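Local coordinates for protein DNA methyltransferase (PDB 4ONQ) that probably transfers methyl groups from S-adenosylmethionine to cytosine C5 in DNA, this chain being its catalytic domain, crystallised with sinefungin, at residues Gly36-Tyr41 / Leu347-Met352; Asn287-Leu292 / Phe338-Arg343. The protein carries 5 engineered substitutions. One frame throughout, in Å; residues are numbered along the deposited sequence.

Interaction 1: Gly36-Tyr41 / Leu347-Met352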
ATOM      1  N   GLY A  36      -9.040  19.346 -12.910  1.00116.60           N
ATOM      2  CA  GLY A  36     -10.372  19.519 -12.364  1.00114.92           C
ATOM      3  C   GLY A  36     -10.669  18.540 -11.247  1.00111.51           C
ATOM      4  O   GLY A  36      -9.979  17.532 -11.096  1.00111.02           O
ATOM      5  N   PRO A  37     -11.694  18.844 -10.441  1.00 95.31           N
ATOM      6  CA  PRO A  37     -12.190  17.918  -9.419  1.00 86.86           C
ATOM      7  C   PRO A  37     -12.920  16.756 -10.078  1.00 85.57           C
ATOM      8  O   PRO A  37     -13.574  16.956 -11.102  1.00 99.17           O
ATOM      9  CB  PRO A  37     -13.184  18.773  -8.625  1.00 75.19           C
ATOM     10  CG  PRO A  37     -12.829  20.187  -8.942  1.00 75.39           C
ATOM     11  CD  PRO A  37     -12.347  20.158 -10.354  1.00 78.13           C
ATOM     12  N   PRO A  38     -12.825  15.550  -9.496  1.00 70.04           N
ATOM     13  CA  PRO A  38     -12.147  15.241  -8.237  1.00 57.49           C
ATOM     14  C   PRO A  38     -10.672  14.935  -8.439  1.00 57.73           C
ATOM     15  O   PRO A  38     -10.211  14.854  -9.580  1.00 53.01           O
ATOM     16  CB  PRO A  38     -12.841  13.956  -7.805  1.00 56.33           C
ATOM     17  CG  PRO A  38     -13.076  13.252  -9.099  1.00 58.25           C
ATOM     18  CD  PRO A  38     -13.416  14.342 -10.100  1.00 68.41           C
ATOM     19  N   PHE A  39      -9.945  14.775  -7.337  1.00 45.20           N
ATOM     20  CA  PHE A  39      -8.599  14.223  -7.386  1.00 54.68           C
ATOM     21  C   PHE A  39      -8.718  12.712  -7.469  1.00 54.85           C
ATOM     22  O   PHE A  39      -9.603  12.123  -6.849  1.00 53.24           O
ATOM     23  CB  PHE A  39      -7.801  14.610  -6.143  1.00 44.36           C
ATOM     24  CG  PHE A  39      -7.279  16.016  -6.172  1.00 46.12           C
ATOM     25  CD1 PHE A  39      -6.269  16.373  -7.048  1.00 47.28           C
ATOM     26  CD2 PHE A  39      -7.792  16.980  -5.318  1.00 46.89           C
ATOM     27  CE1 PHE A  39      -5.778  17.664  -7.075  1.00 49.20           C
ATOM     28  CE2 PHE A  39      -7.306  18.276  -5.341  1.00 51.28           C
ATOM     29  CZ  PHE A  39      -6.298  18.617  -6.221  1.00 49.97           C
ATOM     30  N   PHE A  40      -7.849  12.074  -8.241  1.00 43.15           N
ATOM     31  CA  PHE A  40      -7.876  10.621  -8.295  1.00 48.43           C
ATOM     32  C   PHE A  40      -6.497  10.014  -8.119  1.00 50.31           C
ATOM     33  O   PHE A  40      -5.487  10.614  -8.487  1.00 51.20           O
ATOM     34  CB  PHE A  40      -8.568  10.098  -9.560  1.00 47.53           C
ATOM     35  CG  PHE A  40      -7.728  10.176 -10.801  1.00 51.79           C
ATOM     36  CD1 PHE A  40      -6.897   9.123 -11.161  1.00 51.28           C
ATOM     37  CD2 PHE A  40      -7.793  11.285 -11.628  1.00 54.71           C
ATOM     38  CE1 PHE A  40      -6.131   9.186 -12.313  1.00 52.42           C
ATOM     39  CE2 PHE A  40      -7.028  11.352 -12.785  1.00 61.05           C
ATOM     40  CZ  PHE A  40      -6.198  10.299 -13.128  1.00 54.57           C
ATOM     41  N   TYR A  41      -6.477   8.816  -7.554  1.00 46.55           N
ATOM     42  CA  TYR A  41      -5.245   8.135  -7.212  1.00 43.94           C
ATOM     43  C   TYR A  41      -5.440   6.658  -7.519  1.00 47.67           C
ATOM     44  O   TYR A  41      -6.284   6.000  -6.914  1.00 41.04           O
ATOM     45  CB  TYR A  41      -4.962   8.347  -5.726  1.00 39.90           C
ATOM     46  CG  TYR A  41      -3.602   7.906  -5.243  1.00 39.17           C
ATOM     47  CD1 TYR A  41      -2.485   8.741  -5.371  1.00 39.36           C
ATOM     48  CD2 TYR A  41      -3.439   6.666  -4.618  1.00 39.40           C
ATOM     49  CE1 TYR A  41      -1.240   8.338  -4.902  1.00 39.15           C
ATOM     50  CE2 TYR A  41      -2.213   6.253  -4.149  1.00 37.21           C
ATOM     51  CZ  TYR A  41      -1.116   7.084  -4.292  1.00 40.82           C
ATOM     52  OH  TYR A  41       0.098   6.656  -3.807  1.00 37.87           O
ATOM     53  N   LEU A 347     -17.791   8.658 -14.376  1.00 72.36           N
ATOM     54  CA  LEU A 347     -19.127   9.043 -13.928  1.00 67.21           C
ATOM     55  C   LEU A 347     -19.062  10.180 -12.904  1.00 75.22           C
ATOM     56  O   LEU A 347     -19.801  11.163 -13.012  1.00 84.12           O
ATOM     57  CB  LEU A 347     -19.875   7.844 -13.339  1.00 60.35           C
ATOM     58  CG  LEU A 347     -20.525   6.862 -14.315  1.00 67.74           C
ATOM     59  CD1 LEU A 347     -20.836   5.548 -13.619  1.00 63.37           C
ATOM     60  CD2 LEU A 347     -21.791   7.463 -14.902  1.00 74.00           C
ATOM     61  N   VAL A 348     -18.165  10.051 -11.927  1.00 60.92           N
ATOM     62  CA  VAL A 348     -18.023  11.055 -10.868  1.00 56.42           C
ATOM     63  C   VAL A 348     -17.571  12.420 -11.407  1.00 63.17           C
ATOM     64  O   VAL A 348     -18.140  13.464 -11.050  1.00 57.94           O
ATOM     65  CB  VAL A 348     -17.050  10.574  -9.754  1.00 50.10           C
ATOM     66  CG1 VAL A 348     -16.694  11.715  -8.821  1.00 49.35           C
ATOM     67  CG2 VAL A 348     -17.657   9.414  -8.973  1.00 48.65           C
ATOM     68  N   LYS A 349     -16.627  12.426 -12.315  1.00 66.49           N
ATOM     69  CA  LYS A 349     -16.144  13.666 -12.835  1.00 71.39           C
ATOM     70  C   LYS A 349     -17.167  14.313 -13.708  1.00 74.06           C
ATOM     71  O   LYS A 349     -17.320  15.508 -13.704  1.00 69.26           O
ATOM     72  CB  LYS A 349     -14.910  13.421 -13.649  1.00 84.46           C
ATOM     73  CG  LYS A 349     -14.428  14.641 -14.282  1.00 92.53           C
ATOM     74  CD  LYS A 349     -12.968  14.619 -14.459  1.00 92.81           C
ATOM     75  CE  LYS A 349     -12.600  14.050 -15.765  1.00101.45           C
ATOM     76  NZ  LYS A 349     -11.217  14.431 -16.145  1.00107.57           N
ATOM     77  N   SER A 350     -17.859  13.506 -14.474  1.00 88.10           N
ATOM     78  CA  SER A 350     -18.972  14.001 -15.271  1.00 86.90           C
ATOM     79  C   SER A 350     -19.983  14.706 -14.379  1.00 85.00           C
ATOM     80  O   SER A 350     -20.249  15.897 -14.548  1.00 91.13           O
ATOM     81  CB  SER A 350     -19.648  12.848 -16.016  1.00 88.11           C
ATOM     82  OG  SER A 350     -20.971  13.189 -16.397  1.00 91.41           O
ATOM     83  N   ILE A 351     -20.529  13.957 -13.425  1.00 77.79           N
ATOM     84  CA  ILE A 351     -21.543  14.461 -12.501  1.00 74.83           C
ATOM     85  C   ILE A 351     -21.135  15.771 -11.830  1.00 74.23           C
ATOM     86  O   ILE A 351     -21.941  16.698 -11.716  1.00 74.35           O
ATOM     87  CB  ILE A 351     -21.871  13.413 -11.411  1.00 72.30           C
ATOM     88  CG1 ILE A 351     -22.589  12.210 -12.024  1.00 71.36           C
ATOM     89  CG2 ILE A 351     -22.728  14.021 -10.314  1.00 66.10           C
ATOM     90  CD1 ILE A 351     -22.716  11.027 -11.083  1.00 65.89           C
ATOM     91  N   MET A 352     -19.879  15.857 -11.403  1.00 61.63           N
ATOM     92  CA  MET A 352     -19.446  17.016 -10.621  1.00 61.47           C
ATOM     93  C   MET A 352     -19.359  18.343 -11.389  1.00 70.11           C
ATOM     94  O   MET A 352     -19.293  19.406 -10.776  1.00 73.46           O
ATOM     95  CB  MET A 352     -18.152  16.709  -9.857  1.00 59.53           C
ATOM     96  CG  MET A 352     -18.371  15.706  -8.735  1.00 58.67           C
ATOM     97  SD  MET A 352     -16.937  15.346  -7.708  1.00 67.71           S
ATOM     98  CE  MET A 352     -16.539  16.982  -7.098  1.00 53.33           C
TER

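Interaction 2: Asn287-Leu292 / Phe338-Arg343. Engineered in segment 338-343: Ser339 (natural residue Tyr), Ser340 (natural residue Asp). With SFG (sinefungin), chain C.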
ATOM      1  N   ASN A 287     -20.769  -3.456  -1.393  1.00 51.56           N
ATOM      2  CA  ASN A 287     -20.096  -4.731  -1.591  1.00 42.83           C
ATOM      3  C   ASN A 287     -19.487  -4.878  -2.978  1.00 49.74           C
ATOM      4  O   ASN A 287     -18.394  -5.423  -3.126  1.00 54.50           O
ATOM      5  CB  ASN A 287     -21.043  -5.886  -1.283  1.00 53.67           C
ATOM      6  CG  ASN A 287     -21.496  -5.888   0.164  1.00 73.08           C
ATOM      7  OD1 ASN A 287     -21.169  -4.977   0.929  1.00 73.02           O
ATOM      8  ND2 ASN A 287     -22.256  -6.908   0.547  1.00 79.79           N
ATOM      9  N   ASP A 288     -20.183  -4.381  -3.994  1.00 61.78           N
ATOM     10  CA  ASP A 288     -19.709  -4.556  -5.361  1.00 67.86           C
ATOM     11  C   ASP A 288     -19.527  -3.233  -6.090  1.00 66.96           C
ATOM     12  O   ASP A 288     -20.372  -2.345  -6.022  1.00 66.54           O
ATOM     13  CB  ASP A 288     -20.652  -5.468  -6.151  1.00 77.64           C
ATOM     14  CG  ASP A 288     -19.988  -6.074  -7.378  1.00 89.85           C
ATOM     15  OD1 ASP A 288     -18.948  -5.544  -7.820  1.00 92.77           O
ATOM     16  OD2 ASP A 288     -20.508  -7.085  -7.899  1.00 92.27           O
ATOM     17  N   VAL A 289     -18.414  -3.128  -6.803  1.00 58.98           N
ATOM     18  CA  VAL A 289     -18.108  -1.951  -7.604  1.00 61.36           C
ATOM     19  C   VAL A 289     -19.094  -1.833  -8.769  1.00 72.34           C
ATOM     20  O   VAL A 289     -19.251  -0.762  -9.360  1.00 76.33           O
ATOM     21  CB  VAL A 289     -16.652  -2.018  -8.121  1.00 63.18           C
ATOM     22  CG1 VAL A 289     -16.537  -2.986  -9.281  1.00 70.33           C
ATOM     23  CG2 VAL A 289     -16.142  -0.647  -8.494  1.00 68.30           C
ATOM     24  N   GLN A 290     -19.815  -2.910  -9.021  1.00 75.11           N
ATOM     25  CA  GLN A 290     -20.745  -2.965 -10.124  1.00 85.88           C
ATOM     26  C   GLN A 290     -22.106  -2.479  -9.728  1.00 86.25           C
ATOM     27  O   GLN A 290     -22.976  -2.316 -10.552  1.00 87.22           O
ATOM     28  CB  GLN A 290     -20.865  -4.378 -10.630  1.00102.06           C
ATOM     29  CG  GLN A 290     -21.329  -4.474 -12.051  1.00118.32           C
ATOM     30  CD  GLN A 290     -20.228  -4.198 -13.056  1.00130.54           C
ATOM     31  OE1 GLN A 290     -20.455  -3.544 -14.079  1.00135.26           O
ATOM     32  NE2 GLN A 290     -19.031  -4.707 -12.781  1.00131.11           N
ATOM     33  N   GLN A 291     -22.285  -2.231  -8.454  1.00 89.31           N
ATOM     34  CA  GLN A 291     -23.548  -1.696  -7.963  1.00 87.86           C
ATOM     35  C   GLN A 291     -23.507  -0.173  -7.822  1.00 89.69           C
ATOM     36  O   GLN A 291     -24.475   0.447  -7.382  1.00 94.45           O
ATOM     37  CB  GLN A 291     -23.972  -2.370  -6.651  1.00 84.16           C
ATOM     38  CG  GLN A 291     -23.337  -1.806  -5.390  1.00 87.61           C
ATOM     39  CD  GLN A 291     -23.781  -2.550  -4.137  1.00 86.49           C
ATOM     40  OE1 GLN A 291     -22.960  -2.950  -3.311  1.00 84.69           O
ATOM     41  NE2 GLN A 291     -25.086  -2.740  -3.996  1.00 89.25           N
ATOM     42  N   LEU A 292     -22.385   0.424  -8.210  1.00 77.47           N
ATOM     43  CA  LEU A 292     -22.281   1.879  -8.275  1.00 73.63           C
ATOM     44  C   LEU A 292     -22.567   2.393  -9.677  1.00 68.61           C
ATOM     45  O   LEU A 292     -21.643   2.614 -10.460  1.00 71.93           O
ATOM     46  CB  LEU A 292     -20.889   2.355  -7.854  1.00 64.99           C
ATOM     47  CG  LEU A 292     -20.512   2.364  -6.375  1.00 56.35           C
ATOM     48  CD1 LEU A 292     -19.135   2.965  -6.224  1.00 56.50           C
ATOM     49  CD2 LEU A 292     -21.522   3.137  -5.553  1.00 54.81           C
ATOM     50  N   PHE A 338     -10.338  -2.872 -13.345  1.00 68.60           N
ATOM     51  CA  PHE A 338      -9.737  -1.596 -13.682  1.00 72.79           C
ATOM     52  C   PHE A 338     -10.736  -0.802 -14.508  1.00 71.06           C
ATOM     53  O   PHE A 338     -10.883   0.411 -14.340  1.00 71.50           O
ATOM     54  CB  PHE A 338      -8.455  -1.794 -14.485  1.00 55.75           C
ATOM     55  CG  PHE A 338      -7.947  -0.533 -15.121  1.00 61.30           C
ATOM     56  CD1 PHE A 338      -7.558   0.542 -14.338  1.00 54.37           C
ATOM     57  CD2 PHE A 338      -7.858  -0.422 -16.498  1.00 58.98           C
ATOM     58  CE1 PHE A 338      -7.092   1.707 -14.918  1.00 70.99           C
ATOM     59  CE2 PHE A 338      -7.389   0.740 -17.084  1.00 65.85           C
ATOM     60  CZ  PHE A 338      -7.006   1.807 -16.295  1.00 66.82           C
ATOM     61  N   SER A 339     -11.520  -1.497 -15.290  1.00 59.44           N
ATOM     62  CA  SER A 339     -12.482  -0.836 -16.108  1.00 59.92           C
ATOM     63  C   SER A 339     -13.549  -0.301 -15.260  1.00 63.59           C
ATOM     64  O   SER A 339     -14.103   0.714 -15.533  1.00 69.93           O
ATOM     65  CB  SER A 339     -13.075  -1.803 -17.104  1.00 67.01           C
ATOM     66  OG  SER A 339     -12.074  -2.276 -17.971  1.00 78.47           O
ATOM     67  N   SER A 340     -13.863  -1.028 -14.229  1.00 68.94           N
ATOM     68  CA  SER A 340     -14.846  -0.541 -13.270  1.00 72.71           C
ATOM     69  C   SER A 340     -14.362   0.748 -12.609  1.00 64.19           C
ATOM     70  O   SER A 340     -15.128   1.710 -12.451  1.00 59.84           O
ATOM     71  CB  SER A 340     -15.140  -1.606 -12.215  1.00 74.86           C
ATOM     72  OG  SER A 340     -15.813  -2.716 -12.786  1.00 88.31           O
ATOM     73  N   TYR A 341     -13.085   0.769 -12.238  1.00 62.55           N
ATOM     74  CA  TYR A 341     -12.499   1.970 -11.656  1.00 54.92           C
ATOM     75  C   TYR A 341     -12.641   3.155 -12.603  1.00 55.35           C
ATOM     76  O   TYR A 341     -13.076   4.235 -12.204  1.00 58.73           O
ATOM     77  CB  TYR A 341     -11.025   1.748 -11.314  1.00 48.30           C
ATOM     78  CG  TYR A 341     -10.352   2.959 -10.713  1.00 48.76           C
ATOM     79  CD1 TYR A 341     -10.306   3.140  -9.339  1.00 49.08           C
ATOM     80  CD2 TYR A 341      -9.760   3.922 -11.520  1.00 50.87           C
ATOM     81  CE1 TYR A 341      -9.694   4.243  -8.786  1.00 54.46           C
ATOM     82  CE2 TYR A 341      -9.150   5.032 -10.977  1.00 56.40           C
ATOM     83  CZ  TYR A 341      -9.117   5.187  -9.610  1.00 59.10           C
ATOM     84  OH  TYR A 341      -8.507   6.294  -9.063  1.00 59.19           O
ATOM     85  N   VAL A 342     -12.274   2.939 -13.862  1.00 55.55           N
ATOM     86  CA  VAL A 342     -12.314   3.997 -14.867  1.00 60.12           C
ATOM     87  C   VAL A 342     -13.738   4.503 -15.111  1.00 65.57           C
ATOM     88  O   VAL A 342     -13.983   5.712 -15.128  1.00 68.66           O
ATOM     89  CB  VAL A 342     -11.696   3.513 -16.191  1.00 64.06           C
ATOM     90  CG1 VAL A 342     -11.812   4.585 -17.270  1.00 60.58           C
ATOM     91  CG2 VAL A 342     -10.247   3.124 -15.970  1.00 60.28           C
ATOM     92  N   ARG A 343     -14.664   3.565 -15.291  1.00 58.52           N
ATOM     93  CA  ARG A 343     -16.074   3.879 -15.498  1.00 57.73           C
ATOM     94  C   ARG A 343     -16.582   4.765 -14.372  1.00 55.77           C
ATOM     95  O   ARG A 343     -17.219   5.797 -14.606  1.00 56.95           O
ATOM     96  CB  ARG A 343     -16.897   2.589 -15.534  1.00 63.29           C
ATOM     97  CG  ARG A 343     -18.346   2.774 -15.954  1.00 71.47           C
ATOM     98  CD  ARG A 343     -19.205   1.574 -15.565  1.00 78.66           C
ATOM     99  NE  ARG A 343     -19.712   1.686 -14.198  1.00 86.00           N
ATOM    100  CZ  ARG A 343     -19.489   0.797 -13.236  1.00 85.80           C
ATOM    101  NH1 ARG A 343     -18.769  -0.289 -13.485  1.00 93.72           N
ATOM    102  NH2 ARG A 343     -19.994   0.991 -12.026  1.00 74.31           N
TER
HETATM  103  N   SFG C 700      -6.457  -1.013  -1.168  1.00 66.26           N
HETATM  104  CA  SFG C 700      -6.534  -2.191  -0.286  1.00 74.87           C
HETATM  105  C   SFG C 700      -5.718  -1.860   0.961  1.00 77.08           C
HETATM  106  O   SFG C 700      -5.037  -0.814   0.950  1.00 73.47           O
HETATM  107  OXT SFG C 700      -5.856  -2.635   1.932  1.00 87.12           O
HETATM  108  CB  SFG C 700      -6.011  -3.412  -1.062  1.00 82.30           C
HETATM  109  CG  SFG C 700      -7.057  -3.615  -2.156  1.00 80.74           C
HETATM  110  CD  SFG C 700      -6.910  -4.725  -3.219  1.00 77.69           C
HETATM  111  NE  SFG C 700      -5.729  -4.555  -4.068  1.00 73.31           N
HETATM  112  C5' SFG C 700      -8.253  -4.577  -3.957  1.00 74.51           C
HETATM  113  C4' SFG C 700      -9.176  -4.970  -2.773  1.00 99.01           C
HETATM  114  O4' SFG C 700     -10.011  -5.471  -3.917  1.00 99.72           O
HETATM  115  C3' SFG C 700      -9.475  -6.268  -2.035  1.00 91.12           C
HETATM  116  O3' SFG C 700     -10.393  -6.054  -0.976  1.00 95.69           O
HETATM  117  C2' SFG C 700     -10.022  -7.145  -3.091  1.00 87.01           C
HETATM  118  O2' SFG C 700     -10.591  -8.314  -2.490  1.00 72.91           O
HETATM  119  C1' SFG C 700     -11.155  -6.115  -3.338  1.00100.98           C
HETATM  120  N9  SFG C 700     -12.055  -6.606  -4.410  1.00 99.17           N
HETATM  121  C8  SFG C 700     -11.963  -7.661  -5.202  1.00102.53           C
HETATM  122  N7  SFG C 700     -13.002  -7.650  -6.034  1.00 99.00           N
HETATM  123  C5  SFG C 700     -13.736  -6.567  -5.777  1.00 95.62           C
HETATM  124  C6  SFG C 700     -14.866  -6.099  -6.319  1.00 88.34           C
HETATM  125  N6  SFG C 700     -15.396  -6.814  -7.308  1.00 84.57           N
HETATM  126  N1  SFG C 700     -15.449  -4.969  -5.900  1.00 82.53           N
HETATM  127  C2  SFG C 700     -14.849  -4.261  -4.858  1.00 86.35           C
HETATM  128  N3  SFG C 700     -13.670  -4.773  -4.308  1.00 94.72           N
HETATM  129  C4  SFG C 700     -13.125  -5.901  -4.797  1.00 97.31           C

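Interaction 1: Gly36-Tyr41 / Leu347-Met352
Pro38 lays its ring across the C-terminal part of helix 337-352 and touches three residues with three ring atoms. Pro38 CD rests on the helix backbone, 3.9 Å from Lys349 CA. Pro38 CG meets the CG1 methyl of Val348 obliquely at 3.9 Å, and Pro38 CB comes within 4.3 Å of Met352 SD. Pro37 CB packs against the terminal methyl, with Met352 CE 4.1 Å away. The thioether reaches both prolines because its chain runs extended through chi2, then turns at chi3 (58°). Val348 presents CG1 by holding it anti to the backbone N (chi1 168°). Lys349 lets only its aliphatic part take part, CG lying 4.0 Å from Pro37 O, while its charged end makes a cation-pi contact with Tyr61.

The peptide bond before Pro38 is cis, and the Pro37-Pro38 pair lies alongside the helix. Asn85 grips the strand entrance twice, bonding Pro38 O and Phe40 N, and Phe39 begins the pairing with strand 309-312. The other flank of the helix, Leu347 and Ile351, leans on helix 294-304. The contact joins the loop entering strand 39-45 of the mixed sheet to a helix of the class I-like SAM-binding methyltransferase domain, away from the sinefungin pocket.

Neither proline has an amide hydrogen, and the approaches are mostly carbon to carbon, with one sulphur and one carbonyl oxygen, so van der Waals and hydrophobic forces dominate.

Interaction 2: Asn287-Leu292 / Phe338-Arg343
The irregular segment 287-292 comes closest to helix 337-352 at Val289 and Ser340, whose CA atoms are 6.7 Å apart. One turn further along the helix, Arg343 reaches across with CG anti to its backbone N and a bend at chi3, and a single nitrogen, NH2, serves two carbonyls. Arg343 NH2 donates to Leu292 O at 2.8 Å with a bent N-H...O angle of 142°, from above that carbonyl's plane, and to Val289 O at a longer 3.3 Å but straighter, 166°. Both oxygens lie at the guanidinium edge, in its plane, so the group is fixed in rotation and bridges two loop carbonyls three residues apart. Val289 CG1, in the crowded position between N and carbonyl carbon, packs against Ser340 CB at 3.5 Å. Ser340 is engineered (naturally Asp), and its OG bonds Ser336 O. On the loop side, Asp288 OD1 accepts from Gln290 N at 3.0 Å, an Asx turn that shapes the backbone beside the sinefungin adenine. Val289 and Leu292 also touch Ile344, and Leu292 packs on Phe286, so the loop between strand 282-286 and helix 294-304 is fastened to helix 337-352.

Helix 337-352 carries both contacts, whose centres lie 15 Å apart: interaction 2 uses its beginning, interaction 1 its end. Tyr341 joins them, its OH making a probable hydrogen bond to Tyr41 O at 3.1 Å. Only interaction 2 borders the cofactor pocket, where Val289 N approaches sinefungin N1 to 3.6 Å and Asp288 OD1 approaches N6 to 3.8 Å. Cys316, the predicted catalytic residue, belongs to the unmodelled segment 316-335 that leads into this helix. Along the chain interaction 2 is nested within the loop closed by interaction 1. The helix thus touches both the segment entering strand 39-45 and the loop after strand 282-286, two strands of one sheet.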